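Local coordinates for protein multisubunit Na+/H+ antiporter, B subunit (Anoxybacillus flavithermus, PDB 6Z16) that probably serves as a membrane subunit of a multisubunit antiporter that exchanges sodium ions for protons across the cell membrane, at residues R9-S23 with M43-F55. Sequence-based numbering, arbitrary orientation.
Sequences RTTTAVVTPIIVLFS and MTAGAIVLLLLAF. With PTY (phosphatidylethanolamine), chain C.
The carbonyl oxygen of Thr-12, a residue that like Thr-16 touches both Leu-50 and Leu-51, accepts two bonds, the Thr-16 hydroxyl (OG1 to Thr-12 O, 2.7 Å) and the Thr-16 backbone N, which reach it from opposite faces of its plane. The hydroxyl lies 36° out of that plane; turned anti to its own carbonyl carbon (chi1 -57°), it folds back along the helix and meets the neighbouring helix with little but methyl contacts, a worked example of how threonine enters an apolar membrane interface. Leu-50 is the knob, set among Thr-12, Val-15, Thr-16 and Ile-19. Its CG stands 3.8 Å from Thr-12 CG2, the two side chains meeting tip to tip, whereas the side chains of Val-15 and Ile-19 cross that of Leu-50 at about a right angle, Val-15 CG1 lying 3.7 Å from Leu-50 CD2. From the flank, Leu-51 CD2 comes to 4.0 Å from Thr-16 OG1. An alanine in place of Thr-16 is likely to cost the Thr-12 carbonyl its side-chain donor and to open a gap beside Leu-50 CD2 and Leu-51 CD2. Farther along, Ala-47 CB touches both Ile-19 CG2, at 3.7 Å, and Val-20 CG2. At the other end Ala-54 CB rests against Thr-12, and Arg-9 CD comes obliquely to 3.6 Å from Phe-55 CE1, the two side chains crossing at about a right angle; the strongest polar partner of the Arg-9 guanidinium is Glu-100 of a neighbouring subunit. The two segments run antiparallel at 167°, their axes 8.7 Å apart, and join helices 6-28 and 37-54, both predicted to span the membrane. A phosphatidylethanolamine lies along Ala-13, Val-14 and Pro-17; on helix 37-54, Ala-45 and Val-49 pack against helix 114-137, and Phe-55 touches Val-60 of helix 58-63.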
loop_
_atom_site.group_PDB
_atom_site.type_symbol
_atom_site.label_atom_id
_atom_site.label_comp_id
_atom_site.label_asym_id
_atom_site.label_seq_id
_atom_site.Cartn_x
_atom_site.Cartn_y
_atom_site.Cartn_z
ATOM N N ARG B 9 -2.733 -27.513 16.584
ATOM C CA ARG B 9 -3.553 -26.304 16.584
ATOM C C ARG B 9 -2.814 -25.121 15.975
ATOM O O ARG B 9 -3.413 -24.328 15.238
ATOM C CB ARG B 9 -4.019 -25.969 18.000
ATOM C CG ARG B 9 -5.097 -26.900 18.525
ATOM C CD ARG B 9 -5.664 -26.427 19.852
ATOM N NE ARG B 9 -4.714 -26.552 20.949
ATOM C CZ ARG B 9 -4.179 -25.522 21.592
ATOM N NH1 ARG B 9 -4.494 -24.283 21.244
ATOM N NH2 ARG B 9 -3.325 -25.729 22.583
ATOM N N THR B 10 -1.508 -25.000 16.223
ATOM C CA THR B 10 -0.812 -23.843 15.675
ATOM C C THR B 10 -0.563 -23.993 14.176
ATOM O O THR B 10 -0.700 -23.018 13.418
ATOM C CB THR B 10 0.493 -23.604 16.421
ATOM O OG1 THR B 10 0.234 -23.608 17.827
ATOM C CG2 THR B 10 1.023 -22.236 16.068
ATOM N N THR B 11 -0.247 -25.208 13.711
ATOM C CA THR B 11 -0.125 -25.373 12.271
ATOM C C THR B 11 -1.483 -25.311 11.579
ATOM O O THR B 11 -1.544 -24.877 10.429
ATOM C CB THR B 11 0.626 -26.663 11.911
ATOM O OG1 THR B 11 0.969 -26.634 10.523
ATOM C CG2 THR B 11 -0.207 -27.903 12.155
ATOM N N THR B 12 -2.579 -25.628 12.278
ATOM C CA THR B 12 -3.904 -25.416 11.710
ATOM C C THR B 12 -4.203 -23.931 11.578
ATOM O O THR B 12 -4.733 -23.489 10.551
ATOM C CB THR B 12 -4.951 -26.108 12.581
ATOM O OG1 THR B 12 -4.657 -27.507 12.644
ATOM C CG2 THR B 12 -6.343 -25.923 12.015
ATOM N N ALA B 13 -3.818 -23.146 12.590
ATOM C CA ALA B 13 -4.022 -21.702 12.553
ATOM C C ALA B 13 -3.221 -21.032 11.446
ATOM O O ALA B 13 -3.685 -20.050 10.864
ATOM C CB ALA B 13 -3.661 -21.086 13.902
ATOM N N VAL B 14 -2.025 -21.538 11.130
ATOM C CA VAL B 14 -1.269 -20.926 10.034
ATOM C C VAL B 14 -1.503 -21.588 8.681
ATOM O O VAL B 14 -1.020 -21.071 7.663
ATOM C CB VAL B 14 0.249 -20.921 10.295
ATOM C CG1 VAL B 14 0.563 -20.185 11.580
ATOM C CG2 VAL B 14 0.786 -22.324 10.321
ATOM N N VAL B 15 -2.218 -22.710 8.628
ATOM C CA VAL B 15 -2.452 -23.422 7.375
ATOM C C VAL B 15 -3.846 -23.123 6.816
ATOM O O VAL B 15 -4.024 -23.046 5.593
ATOM C CB VAL B 15 -2.174 -24.929 7.595
ATOM C CG1 VAL B 15 -2.923 -25.816 6.653
ATOM C CG2 VAL B 15 -0.696 -25.196 7.352
ATOM N N THR B 16 -4.818 -22.879 7.698
ATOM C CA THR B 16 -6.175 -22.543 7.258
ATOM C C THR B 16 -6.301 -21.283 6.374
ATOM O O THR B 16 -7.056 -21.354 5.384
ATOM C CB THR B 16 -7.078 -22.469 8.503
ATOM O OG1 THR B 16 -7.022 -23.715 9.208
ATOM C CG2 THR B 16 -8.514 -22.192 8.130
ATOM N N PRO B 17 -5.602 -20.149 6.619
ATOM C CA PRO B 17 -5.728 -19.021 5.674
ATOM C C PRO B 17 -5.248 -19.296 4.262
ATOM O O PRO B 17 -5.853 -18.773 3.323
ATOM C CB PRO B 17 -4.883 -17.921 6.328
ATOM C CG PRO B 17 -4.925 -18.217 7.723
ATOM C CD PRO B 17 -4.891 -19.688 7.830
ATOM N N ILE B 18 -4.218 -20.113 4.064
ATOM C CA ILE B 18 -3.788 -20.316 2.684
ATOM C C ILE B 18 -4.725 -21.284 1.959
ATOM O O ILE B 18 -4.922 -21.163 0.744
ATOM C CB ILE B 18 -2.304 -20.738 2.624
ATOM C CG1 ILE B 18 -1.778 -20.626 1.194
ATOM C CG2 ILE B 18 -2.079 -22.139 3.137
ATOM C CD1 ILE B 18 -1.893 -19.239 0.630
ATOM N N ILE B 19 -5.396 -22.180 2.693
ATOM C CA ILE B 19 -6.439 -23.004 2.088
ATOM C C ILE B 19 -7.629 -22.144 1.685
ATOM O O ILE B 19 -8.202 -22.326 0.603
ATOM C CB ILE B 19 -6.870 -24.132 3.045
ATOM C CG1 ILE B 19 -5.690 -25.012 3.428
ATOM C CG2 ILE B 19 -7.909 -25.019 2.390
ATOM C CD1 ILE B 19 -6.031 -26.013 4.492
ATOM N N VAL B 20 -7.999 -21.173 2.527
ATOM C CA VAL B 20 -9.144 -20.323 2.208
ATOM C C VAL B 20 -8.833 -19.403 1.027
ATOM O O VAL B 20 -9.668 -19.243 0.124
ATOM C CB VAL B 20 -9.596 -19.542 3.455
ATOM C CG1 VAL B 20 -10.698 -18.573 3.112
ATOM C CG2 VAL B 20 -10.102 -20.500 4.506
ATOM N N LEU B 21 -7.625 -18.816 0.989
ATOM C CA LEU B 21 -7.217 -18.030 -0.178
ATOM C C LEU B 21 -7.154 -18.877 -1.438
ATOM O O LEU B 21 -7.513 -18.405 -2.520
ATOM C CB LEU B 21 -5.856 -17.357 0.020
ATOM C CG LEU B 21 -5.681 -15.928 0.538
ATOM C CD1 LEU B 21 -5.712 -15.814 2.024
ATOM C CD2 LEU B 21 -4.397 -15.346 0.006
ATOM N N PHE B 22 -6.715 -20.132 -1.317
ATOM C CA PHE B 22 -6.652 -20.998 -2.485
ATOM C C PHE B 22 -8.042 -21.340 -3.006
ATOM O O PHE B 22 -8.261 -21.358 -4.220
ATOM C CB PHE B 22 -5.857 -22.258 -2.148
ATOM C CG PHE B 22 -5.743 -23.223 -3.285
ATOM C CD1 PHE B 22 -5.086 -22.860 -4.449
ATOM C CD2 PHE B 22 -6.239 -24.508 -3.172
ATOM C CE1 PHE B 22 -4.966 -23.746 -5.496
ATOM C CE2 PHE B 22 -6.116 -25.401 -4.213
ATOM C CZ PHE B 22 -5.478 -25.020 -5.377
ATOM N N SER B 23 -9.002 -21.560 -2.106
ATOM C CA SER B 23 -10.357 -21.880 -2.546
ATOM C C SER B 23 -11.043 -20.671 -3.174
ATOM O O SER B 23 -11.737 -20.805 -4.189
ATOM C CB SER B 23 -11.175 -22.411 -1.377
ATOM O OG SER B 23 -11.390 -21.400 -0.417
ATOM N N MET B 43 -13.022 -27.111 -1.371
ATOM C CA MET B 43 -11.866 -26.819 -0.534
ATOM C C MET B 43 -12.131 -25.793 0.559
ATOM O O MET B 43 -11.413 -25.801 1.568
ATOM C CB MET B 43 -10.664 -26.396 -1.375
ATOM C CG MET B 43 -10.187 -27.518 -2.278
ATOM S SD MET B 43 -10.243 -29.152 -1.488
ATOM C CE MET B 43 -9.061 -29.100 -0.140
ATOM N N THR B 44 -13.144 -24.936 0.413
ATOM C CA THR B 44 -13.610 -24.173 1.567
ATOM C C THR B 44 -14.143 -25.110 2.642
ATOM O O THR B 44 -13.831 -24.959 3.838
ATOM C CB THR B 44 -14.688 -23.183 1.135
ATOM O OG1 THR B 44 -14.153 -22.302 0.143
ATOM C CG2 THR B 44 -15.163 -22.362 2.318
ATOM N N ALA B 45 -14.903 -26.124 2.219
ATOM C CA ALA B 45 -15.325 -27.163 3.142
ATOM C C ALA B 45 -14.142 -27.938 3.701
ATOM O O ALA B 45 -14.185 -28.354 4.855
ATOM C CB ALA B 45 -16.301 -28.104 2.449
ATOM N N GLY B 46 -13.071 -28.103 2.921
ATOM C CA GLY B 46 -11.877 -28.764 3.436
ATOM C C GLY B 46 -11.154 -27.969 4.510
ATOM O O GLY B 46 -10.612 -28.544 5.461
ATOM N N ALA B 47 -11.124 -26.641 4.367
ATOM C CA ALA B 47 -10.581 -25.790 5.426
ATOM C C ALA B 47 -11.405 -25.905 6.701
ATOM O O ALA B 47 -10.852 -25.995 7.811
ATOM C CB ALA B 47 -10.533 -24.338 4.960
ATOM N N ILE B 48 -12.733 -25.940 6.562
ATOM C CA ILE B 48 -13.567 -26.112 7.753
ATOM C C ILE B 48 -13.415 -27.529 8.323
ATOM O O ILE B 48 -13.513 -27.730 9.539
ATOM C CB ILE B 48 -15.029 -25.759 7.426
ATOM C CG1 ILE B 48 -15.105 -24.366 6.817
ATOM C CG2 ILE B 48 -15.867 -25.701 8.684
ATOM C CD1 ILE B 48 -16.442 -24.049 6.210
ATOM N N VAL B 49 -13.116 -28.516 7.468
ATOM C CA VAL B 49 -12.817 -29.877 7.923
ATOM C C VAL B 49 -11.540 -29.903 8.750
ATOM O O VAL B 49 -11.463 -30.584 9.780
ATOM C CB VAL B 49 -12.738 -30.833 6.713
ATOM C CG1 VAL B 49 -12.019 -32.118 7.048
ATOM C CG2 VAL B 49 -14.108 -31.210 6.283
ATOM N N LEU B 50 -10.523 -29.156 8.316
ATOM C CA LEU B 50 -9.283 -29.068 9.080
ATOM C C LEU B 50 -9.515 -28.418 10.441
ATOM O O LEU B 50 -8.959 -28.863 11.458
ATOM C CB LEU B 50 -8.243 -28.296 8.280
ATOM C CG LEU B 50 -6.884 -28.145 8.951
ATOM C CD1 LEU B 50 -6.241 -29.490 9.204
ATOM C CD2 LEU B 50 -6.002 -27.301 8.082
ATOM N N LEU B 51 -10.367 -27.390 10.480
ATOM C CA LEU B 51 -10.772 -26.812 11.761
ATOM C C LEU B 51 -11.546 -27.805 12.625
ATOM O O LEU B 51 -11.436 -27.771 13.855
ATOM C CB LEU B 51 -11.609 -25.558 11.524
ATOM C CG LEU B 51 -10.877 -24.354 10.944
ATOM C CD1 LEU B 51 -11.872 -23.296 10.540
ATOM C CD2 LEU B 51 -9.919 -23.797 11.969
ATOM N N LEU B 52 -12.334 -28.687 12.004
ATOM C CA LEU B 52 -13.030 -29.737 12.747
ATOM C C LEU B 52 -12.070 -30.777 13.296
ATOM O O LEU B 52 -12.324 -31.361 14.351
ATOM C CB LEU B 52 -14.056 -30.438 11.859
ATOM C CG LEU B 52 -15.335 -29.714 11.471
ATOM C CD1 LEU B 52 -16.065 -30.503 10.420
ATOM C CD2 LEU B 52 -16.186 -29.570 12.694
ATOM N N LEU B 53 -10.993 -31.053 12.570
ATOM C CA LEU B 53 -10.021 -32.035 13.030
ATOM C C LEU B 53 -9.157 -31.484 14.147
ATOM O O LEU B 53 -8.733 -32.240 15.026
ATOM C CB LEU B 53 -9.153 -32.498 11.864
ATOM C CG LEU B 53 -9.912 -33.336 10.845
ATOM C CD1 LEU B 53 -9.059 -33.591 9.635
ATOM C CD2 LEU B 53 -10.327 -34.634 11.478
ATOM N N ALA B 54 -8.900 -30.178 14.144
ATOM C CA ALA B 54 -8.119 -29.590 15.222
ATOM C C ALA B 54 -8.938 -29.308 16.480
ATOM O O ALA B 54 -8.349 -29.122 17.549
ATOM C CB ALA B 54 -7.456 -28.300 14.737
ATOM N N PHE B 55 -10.268 -29.286 16.394
ATOM C CA PHE B 55 -11.098 -28.798 17.494
ATOM C C PHE B 55 -12.324 -29.691 17.655
ATOM O O PHE B 55 -12.384 -30.811 17.143
ATOM C CB PHE B 55 -11.514 -27.339 17.269
ATOM C CG PHE B 55 -10.388 -26.367 17.373
ATOM C CD1 PHE B 55 -9.890 -26.005 18.613
ATOM C CD2 PHE B 55 -9.839 -25.799 16.238
ATOM C CE1 PHE B 55 -8.858 -25.110 18.719
ATOM C CE2 PHE B 55 -8.802 -24.902 16.338
ATOM C CZ PHE B 55 -8.314 -24.560 17.584
HETATM C C1 PTY C . -0.302 -16.872 14.348
HETATM C C2 PTY C . -1.138 -12.861 19.021
HETATM C C3 PTY C . -1.003 -14.312 19.519
HETATM O O4 PTY C . 0.864 -16.040 14.151
HETATM C C5 PTY C . -2.557 -16.245 15.311
HETATM C C6 PTY C . -1.510 -15.971 14.260
HETATM O O7 PTY C . -2.044 -15.894 12.888
HETATM C C8 PTY C . -2.457 -16.992 12.216
HETATM O O10 PTY C . -2.771 -18.035 12.726
HETATM C C11 PTY C . -2.461 -16.734 10.740
HETATM C C12 PTY C . -1.223 -15.967 10.302
HETATM C C13 PTY C . -0.468 -16.619 9.160
HETATM C C14 PTY C . -1.241 -16.689 7.857
HETATM C C15 PTY C . -0.417 -17.232 6.703
HETATM C C16 PTY C . 0.802 -16.387 6.384
HETATM C C17 PTY C . 1.742 -17.003 5.359
HETATM C C18 PTY C . 1.133 -17.174 3.975
HETATM C C19 PTY C . 2.100 -17.732 2.941
HETATM C C20 PTY C . 3.356 -16.896 2.759
HETATM C C30 PTY C . 1.975 -16.633 13.717
HETATM C C31 PTY C . 3.090 -15.641 13.575
HETATM O O30 PTY C . 2.059 -17.806 13.480
HETATM C C32 PTY C . 2.902 -14.690 12.402
HETATM C C33 PTY C . 2.956 -15.398 11.060
HETATM C C34 PTY C . 3.268 -14.479 9.889
HETATM C C35 PTY C . 3.569 -15.222 8.600
HETATM C C36 PTY C . 4.112 -14.336 7.492
HETATM C C37 PTY C . 5.432 -13.665 7.834
HETATM P P1 PTY C . -1.714 -16.161 17.740
HETATM O O11 PTY C . -0.691 -15.116 18.356
HETATM O O12 PTY C . -2.773 -16.201 18.587
HETATM O O13 PTY C . -1.089 -17.390 17.501
HETATM O O14 PTY C . -2.171 -15.531 16.503
HETATM N N1 PTY C . -2.206 -12.197 19.769
#